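Local atomic coordinates of putative aminomethyltransferase (Leptospirillum rubarum, PDB entry 3TTG), a protein that probably transfers one-carbon units with the help of a folate cofactor, as the T-protein of the glycine cleavage system does. Residues Asp28-Tyr40 / Ile138-Leu150. Numbering follows the deposited sequence. Where two conformers were deposited one is given.
Sequences DTRIAHKKFGLFY and IRLVGPETISVLL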
ATOM      1  N   ASP A  28       5.076  -4.818 -20.193  1.00 42.99           N
ATOM      2  CA  ASP A  28       5.891  -3.640 -19.885  1.00 43.13           C
ATOM      3  C   ASP A  28       6.182  -3.479 -18.363  1.00 41.61           C
ATOM      4  O   ASP A  28       6.963  -2.595 -18.032  1.00 40.83           O
ATOM      5  CB  ASP A  28       5.291  -2.351 -20.456  1.00 46.24           C
ATOM      6  CG  ASP A  28       3.897  -2.041 -19.987  1.00 54.80           C
ATOM      7  OD1 ASP A  28       3.301  -2.905 -19.306  1.00 55.44           O
ATOM      8  OD2 ASP A  28       3.321  -1.052 -20.481  1.00 63.15           O
ATOM      9  N   THR A  29       5.681  -4.365 -17.445  1.00 34.05           N
ATOM     10  CA  THR A  29       6.152  -4.255 -16.044  1.00 33.30           C
ATOM     11  C   THR A  29       7.636  -4.612 -16.002  1.00 38.02           C
ATOM     12  O   THR A  29       8.380  -4.103 -15.166  1.00 35.97           O
ATOM     13  CB  THR A  29       5.356  -5.110 -15.088  1.00 37.34           C
ATOM     14  OG1 THR A  29       5.642  -6.494 -15.307  1.00 34.35           O
ATOM     15  CG2 THR A  29       3.859  -4.793 -15.121  1.00 33.15           C
ATOM     16  N   ARG A  30       8.104  -5.422 -16.986  1.00 35.88           N
ATOM     17  CA  ARG A  30       9.525  -5.818 -17.069  1.00 36.64           C
ATOM     18  C   ARG A  30      10.452  -4.595 -17.060  1.00 40.15           C
ATOM     19  O   ARG A  30      11.466  -4.584 -16.359  1.00 39.66           O
ATOM     20  CB  ARG A  30       9.778  -6.629 -18.355  1.00 39.69           C
ATOM     21  CG  ARG A  30       9.098  -7.984 -18.360  1.00 54.83           C
ATOM     22  CD  ARG A  30       9.278  -8.632 -19.733  1.00 56.48           C
ATOM     23  NE  ARG A  30       8.548  -9.895 -19.914  1.00 52.19           N
ATOM     24  CZ  ARG A  30       8.964 -11.101 -19.512  1.00 61.02           C
ATOM     25  NH1 ARG A  30      10.072 -11.228 -18.797  1.00 45.09           N
ATOM     26  NH2 ARG A  30       8.252 -12.185 -19.791  1.00 59.64           N
ATOM     27  N   ILE A  31      10.056  -3.535 -17.786  1.00 36.73           N
ATOM     28  CA  ILE A  31      10.845  -2.302 -17.846  1.00 35.91           C
ATOM     29  C   ILE A  31      10.789  -1.621 -16.487  1.00 38.02           C
ATOM     30  O   ILE A  31      11.803  -1.095 -16.018  1.00 38.95           O
ATOM     31  CB  ILE A  31      10.331  -1.389 -18.985  1.00 40.07           C
ATOM     32  CG1 ILE A  31      10.435  -2.096 -20.360  1.00 41.06           C
ATOM     33  CG2 ILE A  31      11.073  -0.036 -19.008  1.00 41.98           C
ATOM     34  CD1 ILE A  31       9.533  -1.370 -21.462  1.00 43.73           C
ATOM     35  N   ALA A  32       9.624  -1.598 -15.839  1.00 35.21           N
ATOM     36  CA  ALA A  32       9.548  -0.953 -14.526  1.00 34.21           C
ATOM     37  C   ALA A  32      10.405  -1.680 -13.481  1.00 37.63           C
ATOM     38  O   ALA A  32      11.026  -1.024 -12.655  1.00 37.20           O
ATOM     39  CB  ALA A  32       8.119  -0.851 -14.060  1.00 34.82           C
ATOM     40  N   HIS A  33      10.488  -3.036 -13.552  1.00 35.57           N
ATOM     41  CA  HIS A  33      11.309  -3.816 -12.621  1.00 34.47           C
ATOM     42  C   HIS A  33      12.809  -3.611 -12.848  1.00 41.26           C
ATOM     43  O   HIS A  33      13.568  -3.703 -11.907  1.00 42.59           O
ATOM     44  CB  HIS A  33      10.986  -5.336 -12.746  1.00 33.63           C
ATOM     45  CG  HIS A  33       9.672  -5.725 -12.190  1.00 34.35           C
ATOM     46  ND1 HIS A  33       9.435  -5.737 -10.836  1.00 35.15           N
ATOM     47  CD2 HIS A  33       8.562  -6.136 -12.827  1.00 35.50           C
ATOM     48  CE1 HIS A  33       8.197  -6.188 -10.686  1.00 33.80           C
ATOM     49  NE2 HIS A  33       7.618  -6.393 -11.862  1.00 34.26           N
ATOM     50  N   LYS A  34      13.227  -3.327 -14.076  1.00 40.10           N
ATOM     51  CA  LYS A  34      14.639  -3.158 -14.424  1.00 40.79           C
ATOM     52  C   LYS A  34      15.083  -1.682 -14.368  1.00 43.85           C
ATOM     53  O   LYS A  34      16.227  -1.416 -14.034  1.00 43.68           O
ATOM     54  CB  LYS A  34      14.878  -3.729 -15.836  1.00 43.58           C
ATOM     55  CG  LYS A  34      16.338  -4.065 -16.148  1.00 73.54           C
ATOM     56  CD  LYS A  34      16.633  -4.139 -17.667  1.00 86.68           C
ATOM     57  CE  LYS A  34      17.410  -2.948 -18.200  1.00 85.82           C
ATOM     58  NZ  LYS A  34      17.501  -2.964 -19.690  1.00 94.02           N
ATOM     59  N   LYS A  35      14.227  -0.751 -14.789  1.00 39.60           N
ATOM     60  CA  LYS A  35      14.545   0.686 -14.798  1.00 39.11           C
ATOM     61  C   LYS A  35      13.584   1.438 -13.880  1.00 40.08           C
ATOM     62  O   LYS A  35      13.859   1.623 -12.685  1.00 40.55           O
ATOM     63  CB  LYS A  35      14.520   1.210 -16.247  1.00 41.12           C
ATOM     64  CG  LYS A  35      15.588   0.502 -17.124  1.00 50.02           C
ATOM     65  CD  LYS A  35      16.089   1.326 -18.287  1.00 69.59           C
ATOM     66  CE  LYS A  35      16.601   0.469 -19.421  1.00 88.68           C
ATOM     67  NZ  LYS A  35      17.016   1.272 -20.603  1.00106.89           N
ATOM     68  N   PHE A  36      12.485   1.909 -14.412  1.00 36.87           N
ATOM     69  CA  PHE A  36      11.478   2.585 -13.605  1.00 37.17           C
ATOM     70  C   PHE A  36      10.200   2.688 -14.389  1.00 38.82           C
ATOM     71  O   PHE A  36      10.209   2.615 -15.622  1.00 37.45           O
ATOM     72  CB  PHE A  36      11.924   3.990 -13.090  1.00 38.46           C
ATOM     73  CG  PHE A  36      12.012   5.056 -14.162  1.00 41.41           C
ATOM     74  CD1 PHE A  36      10.914   5.852 -14.469  1.00 46.05           C
ATOM     75  CD2 PHE A  36      13.167   5.223 -14.900  1.00 46.90           C
ATOM     76  CE1 PHE A  36      10.990   6.801 -15.484  1.00 48.61           C
ATOM     77  CE2 PHE A  36      13.231   6.165 -15.919  1.00 51.44           C
ATOM     78  CZ  PHE A  36      12.151   6.959 -16.182  1.00 49.30           C
ATOM     79  N   GLY A  37       9.125   2.826 -13.636  1.00 35.14           N
ATOM     80  CA  GLY A  37       7.793   2.973 -14.162  1.00 33.72           C
ATOM     81  C   GLY A  37       7.218   4.245 -13.616  1.00 36.71           C
ATOM     82  O   GLY A  37       7.450   4.597 -12.460  1.00 34.13           O
ATOM     83  N   LEU A  38       6.419   4.891 -14.428  1.00 35.82           N
ATOM     84  CA  LEU A  38       5.713   6.139 -14.125  1.00 34.66           C
ATOM     85  C   LEU A  38       4.219   5.886 -14.238  1.00 36.92           C
ATOM     86  O   LEU A  38       3.773   5.254 -15.210  1.00 37.01           O
ATOM     87  CB  LEU A  38       6.217   7.156 -15.158  1.00 37.99           C
ATOM     88  CG  LEU A  38       5.599   8.508 -15.215  1.00 44.03           C
ATOM     89  CD1 LEU A  38       5.739   9.229 -13.903  1.00 44.89           C
ATOM     90  CD2 LEU A  38       6.232   9.297 -16.286  1.00 47.47           C
ATOM     91  N   PHE A  39       3.428   6.351 -13.235  1.00 32.90           N
ATOM     92  CA  PHE A  39       1.990   6.159 -13.202  1.00 31.86           C
ATOM     93  C   PHE A  39       1.269   7.409 -12.742  1.00 34.00           C
ATOM     94  O   PHE A  39       1.626   7.974 -11.703  1.00 31.55           O
ATOM     95  CB  PHE A  39       1.640   4.974 -12.271  1.00 32.33           C
ATOM     96  CG  PHE A  39       0.158   4.721 -12.142  1.00 33.12           C
ATOM     97  CD1 PHE A  39      -0.597   4.332 -13.246  1.00 35.61           C
ATOM     98  CD2 PHE A  39      -0.484   4.850 -10.915  1.00 32.78           C
ATOM     99  CE1 PHE A  39      -1.959   4.084 -13.124  1.00 36.43           C
ATOM    100  CE2 PHE A  39      -1.847   4.595 -10.795  1.00 34.50           C
ATOM    101  CZ  PHE A  39      -2.587   4.244 -11.899  1.00 35.49           C
ATOM    102  N   TYR A  40       0.179   7.788 -13.449  1.00 34.10           N
ATOM    103  CA  TYR A  40      -0.650   8.939 -13.090  1.00 34.50           C
ATOM    104  C   TYR A  40      -1.990   8.451 -12.573  1.00 36.25           C
ATOM    105  O   TYR A  40      -2.852   8.119 -13.365  1.00 35.95           O
ATOM    106  CB  TYR A  40      -0.835   9.874 -14.276  1.00 37.75           C
ATOM    107  CG  TYR A  40       0.444  10.544 -14.700  1.00 42.21           C
ATOM    108  CD1 TYR A  40       0.809  11.775 -14.182  1.00 45.93           C
ATOM    109  CD2 TYR A  40       1.267   9.970 -15.653  1.00 45.54           C
ATOM    110  CE1 TYR A  40       1.969  12.421 -14.607  1.00 50.72           C
ATOM    111  CE2 TYR A  40       2.425  10.601 -16.086  1.00 47.41           C
ATOM    112  CZ  TYR A  40       2.787  11.816 -15.547  1.00 51.85           C
ATOM    113  OH  TYR A  40       3.965  12.395 -15.937  1.00 49.03           O
ATOM    114  N   ILE A 138       1.704  11.912  -8.885  1.00 30.34           N
ATOM    115  CA  ILE A 138       2.458  11.181  -9.922  1.00 29.87           C
ATOM    116  C   ILE A 138       3.208  10.149  -9.163  1.00 33.79           C
ATOM    117  O   ILE A 138       3.876  10.503  -8.187  1.00 34.16           O
ATOM    118  CB  ILE A 138       3.434  12.047 -10.764  1.00 34.58           C
ATOM    119  CG1 ILE A 138       2.780  13.306 -11.320  1.00 35.56           C
ATOM    120  CG2 ILE A 138       4.110  11.201 -11.852  1.00 35.60           C
ATOM    121  CD1 ILE A 138       3.740  14.294 -12.070  1.00 39.75           C
ATOM    122  N   ARG A 139       3.175   8.898  -9.610  1.00 30.91           N
ATOM    123  CA  ARG A 139       3.908   7.841  -8.915  1.00 30.72           C
ATOM    124  C   ARG A 139       5.050   7.299  -9.727  1.00 32.74           C
ATOM    125  O   ARG A 139       4.937   7.086 -10.957  1.00 30.70           O
ATOM    126  CB  ARG A 139       2.998   6.700  -8.547  1.00 30.17           C
ATOM    127  CG  ARG A 139       1.957   7.151  -7.584  1.00 39.09           C
ATOM    128  CD  ARG A 139       1.152   6.036  -7.049  1.00 31.92           C
ATOM    129  NE  ARG A 139       0.004   6.579  -6.309  1.00 32.94           N
ATOM    130  CZ  ARG A 139      -1.172   5.969  -6.142  1.00 37.20           C
ATOM    131  NH1 ARG A 139      -1.351   4.732  -6.568  1.00 37.66           N
ATOM    132  NH2 ARG A 139      -2.177   6.597  -5.532  1.00 33.98           N
ATOM    133  N   LEU A 140       6.152   6.975  -8.995  1.00 28.01           N
ATOM    134  CA  LEU A 140       7.338   6.382  -9.576  1.00 29.31           C
ATOM    135  C   LEU A 140       7.584   5.046  -8.913  1.00 33.28           C
ATOM    136  O   LEU A 140       7.426   4.964  -7.698  1.00 30.83           O
ATOM    137  CB  LEU A 140       8.562   7.286  -9.370  1.00 31.16           C
ATOM    138  CG  LEU A 140       8.657   8.574 -10.201  1.00 37.59           C
ATOM    139  CD1 LEU A 140       9.819   9.435  -9.657  1.00 37.50           C
ATOM    140  CD2 LEU A 140       8.833   8.269 -11.657  1.00 46.31           C
ATOM    141  N   VAL A 141       7.959   3.999  -9.690  1.00 29.74           N
ATOM    142  CA  VAL A 141       8.328   2.709  -9.115  1.00 28.77           C
ATOM    143  C   VAL A 141       9.607   2.198  -9.772  1.00 34.63           C
ATOM    144  O   VAL A 141       9.840   2.491 -10.932  1.00 35.62           O
ATOM    145  CB  VAL A 141       7.209   1.638  -9.218  1.00 31.78           C
ATOM    146  CG1 VAL A 141       5.947   2.059  -8.472  1.00 30.86           C
ATOM    147  CG2 VAL A 141       6.874   1.301 -10.668  1.00 32.78           C
ATOM    148  N   GLY A 142      10.382   1.382  -9.055  1.00 31.74           N
ATOM    149  CA  GLY A 142      11.538   0.722  -9.634  1.00 33.26           C
ATOM    150  C   GLY A 142      12.889   1.243  -9.235  1.00 38.83           C
ATOM    151  O   GLY A 142      12.995   2.289  -8.587  1.00 35.69           O
ATOM    152  N   PRO A 143      13.934   0.476  -9.634  1.00 38.46           N
ATOM    153  CA  PRO A 143      15.294   0.737  -9.133  1.00 39.43           C
ATOM    154  C   PRO A 143      15.896   2.100  -9.444  1.00 43.27           C
ATOM    155  O   PRO A 143      16.774   2.536  -8.694  1.00 41.98           O
ATOM    156  CB  PRO A 143      16.140  -0.381  -9.775  1.00 43.50           C
ATOM    157  CG  PRO A 143      15.311  -1.004 -10.788  1.00 46.89           C
ATOM    158  CD  PRO A 143      13.889  -0.785 -10.401  1.00 40.02           C
ATOM    159  N   GLU A 144      15.447   2.766 -10.521  1.00 40.53           N
ATOM    160  CA  GLU A 144      15.968   4.082 -10.901  1.00 40.46           C
ATOM    161  C   GLU A 144      15.086   5.242 -10.399  1.00 42.15           C
ATOM    162  O   GLU A 144      15.309   6.374 -10.800  1.00 43.85           O
ATOM    163  CB  GLU A 144      16.135   4.136 -12.429  1.00 42.50           C
ATOM    164  CG  GLU A 144      17.218   3.182 -12.921  1.00 51.80           C
ATOM    165  CD  GLU A 144      17.385   3.083 -14.427  1.00 77.80           C
ATOM    166  OE1 GLU A 144      16.849   3.953 -15.153  1.00 66.32           O
ATOM    167  OE2 GLU A 144      18.045   2.118 -14.883  1.00 85.09           O
ATOM    168  N   THR A 145      14.105   4.988  -9.513  1.00 36.07           N
ATOM    169  CA  THR A 145      13.237   6.022  -8.978  1.00 35.10           C
ATOM    170  C   THR A 145      14.010   7.210  -8.405  1.00 40.97           C
ATOM    171  O   THR A 145      13.614   8.344  -8.667  1.00 39.58           O
ATOM    172  CB  THR A 145      12.328   5.425  -7.854  1.00 39.36           C
ATOM    173  OG1 THR A 145      11.429   4.551  -8.497  1.00 36.38           O
ATOM    174  CG2 THR A 145      11.543   6.488  -7.051  1.00 37.27           C
ATOM    175  N   ILE A 146      15.056   6.967  -7.586  1.00 38.14           N
ATOM    176  CA  ILE A 146      15.785   8.093  -6.988  1.00 40.48           C
ATOM    177  C   ILE A 146      16.452   8.951  -8.086  1.00 45.54           C
ATOM    178  O   ILE A 146      16.455  10.172  -7.971  1.00 46.72           O
ATOM    179  CB  ILE A 146      16.829   7.671  -5.920  1.00 45.57           C
ATOM    180  CG1 ILE A 146      16.234   6.785  -4.813  1.00 45.72           C
ATOM    181  CG2 ILE A 146      17.546   8.914  -5.335  1.00 45.64           C
ATOM    182  CD1 ILE A 146      15.113   7.357  -4.102  1.00 49.17           C
ATOM    183  N   SER A 147      17.029   8.323  -9.130  0.50 43.47           N
ATOM    184  CA  SER A 147      17.693   9.062 -10.221  0.50 44.88           C
ATOM    185  C   SER A 147      16.704   9.978 -10.939  0.50 47.81           C
ATOM    186  O   SER A 147      17.074  11.077 -11.334  0.50 48.21           O
ATOM    187  CB  SER A 147      18.363   8.115 -11.229  0.50 49.85           C
ATOM    188  OG  SER A 147      17.481   7.641 -12.236  0.50 54.93           O
ATOM    189  N   VAL A 148      15.444   9.550 -11.070  1.00 43.85           N
ATOM    190  CA  VAL A 148      14.418  10.371 -11.721  1.00 44.40           C
ATOM    191  C   VAL A 148      14.125  11.563 -10.815  1.00 48.43           C
ATOM    192  O   VAL A 148      14.012  12.675 -11.310  1.00 48.08           O
ATOM    193  CB  VAL A 148      13.121   9.569 -12.018  1.00 48.06           C
ATOM    194  CG1 VAL A 148      12.035  10.474 -12.591  1.00 48.45           C
ATOM    195  CG2 VAL A 148      13.386   8.373 -12.937  1.00 48.03           C
ATOM    196  N   LEU A 149      14.036  11.345  -9.476  1.00 43.25           N
ATOM    197  CA  LEU A 149      13.759  12.461  -8.549  1.00 42.35           C
ATOM    198  C   LEU A 149      14.931  13.471  -8.562  1.00 51.02           C
ATOM    199  O   LEU A 149      14.707  14.678  -8.661  1.00 50.26           O
ATOM    200  CB  LEU A 149      13.540  11.937  -7.122  1.00 40.80           C
ATOM    201  CG  LEU A 149      12.296  11.093  -6.963  1.00 41.77           C
ATOM    202  CD1 LEU A 149      12.293  10.436  -5.646  1.00 42.10           C
ATOM    203  CD2 LEU A 149      11.055  11.899  -7.232  1.00 41.68           C
ATOM    204  N   LEU A 150      16.166  12.953  -8.501  1.00 50.21           N
ATOM    205  CA  LEU A 150      17.385  13.775  -8.548  1.00 53.20           C
ATOM    206  C   LEU A 150      17.479  14.603  -9.810  1.00 61.65           C
ATOM    207  O   LEU A 150      18.127  15.632  -9.783  1.00 64.13           O
ATOM    208  CB  LEU A 150      18.642  12.924  -8.428  1.00 53.55           C
ATOM    209  CG  LEU A 150      18.885  12.309  -7.071  1.00 56.86           C
ATOM    210  CD1 LEU A 150      19.900  11.225  -7.164  1.00 56.48           C
ATOM    211  CD2 LEU A 150      19.323  13.364  -6.051  1.00 62.02           C
TER
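Gly37 N donates a hydrogen bond of 2.8 Å (164°) to Val141 O, and Phe36 CA adds a weaker CA-H...O contact to the same oxygen. Val141 N returns the bond to Gly37 O, Phe39 and Arg139 pair likewise, and 37-39 runs antiparallel to 138-141 around the non-hydrogen-bonded Leu38-Leu140 pair. Glycine suits position 37, where a side chain would run into Ala32 CB, and 142, where any CB would jam against Val141 O and clash with Ala32 O and Lys35 O. Glu144 N bonds to Lys35 O, joining the N-cap residue of helix 145-152 to the residue just after helix 29-34. Phe36 chi1 of 71° puts CG between backbone N and carbonyl carbon and turns the ring face to Val148 CG2, a CH-pi contact 3.5 Å from the centroid, 3° off the normal. Glu144 OE1 lies at this ring's edge while its extended chain runs alongside Lys35; an alanine here would probably leave the Lys35 methylenes and that edge without this cover. Ile138 CG2 lies over the Tyr40 ring and presses on Leu38 CD1. Strand 37-39 lies between antiparallel 135-141 and parallel 214-215 in a mixed sheet, with helix 197-211 against Phe36 and Leu38, and Tyr221 and Tyr224 of helix 218-227 against Phe39 and Val141.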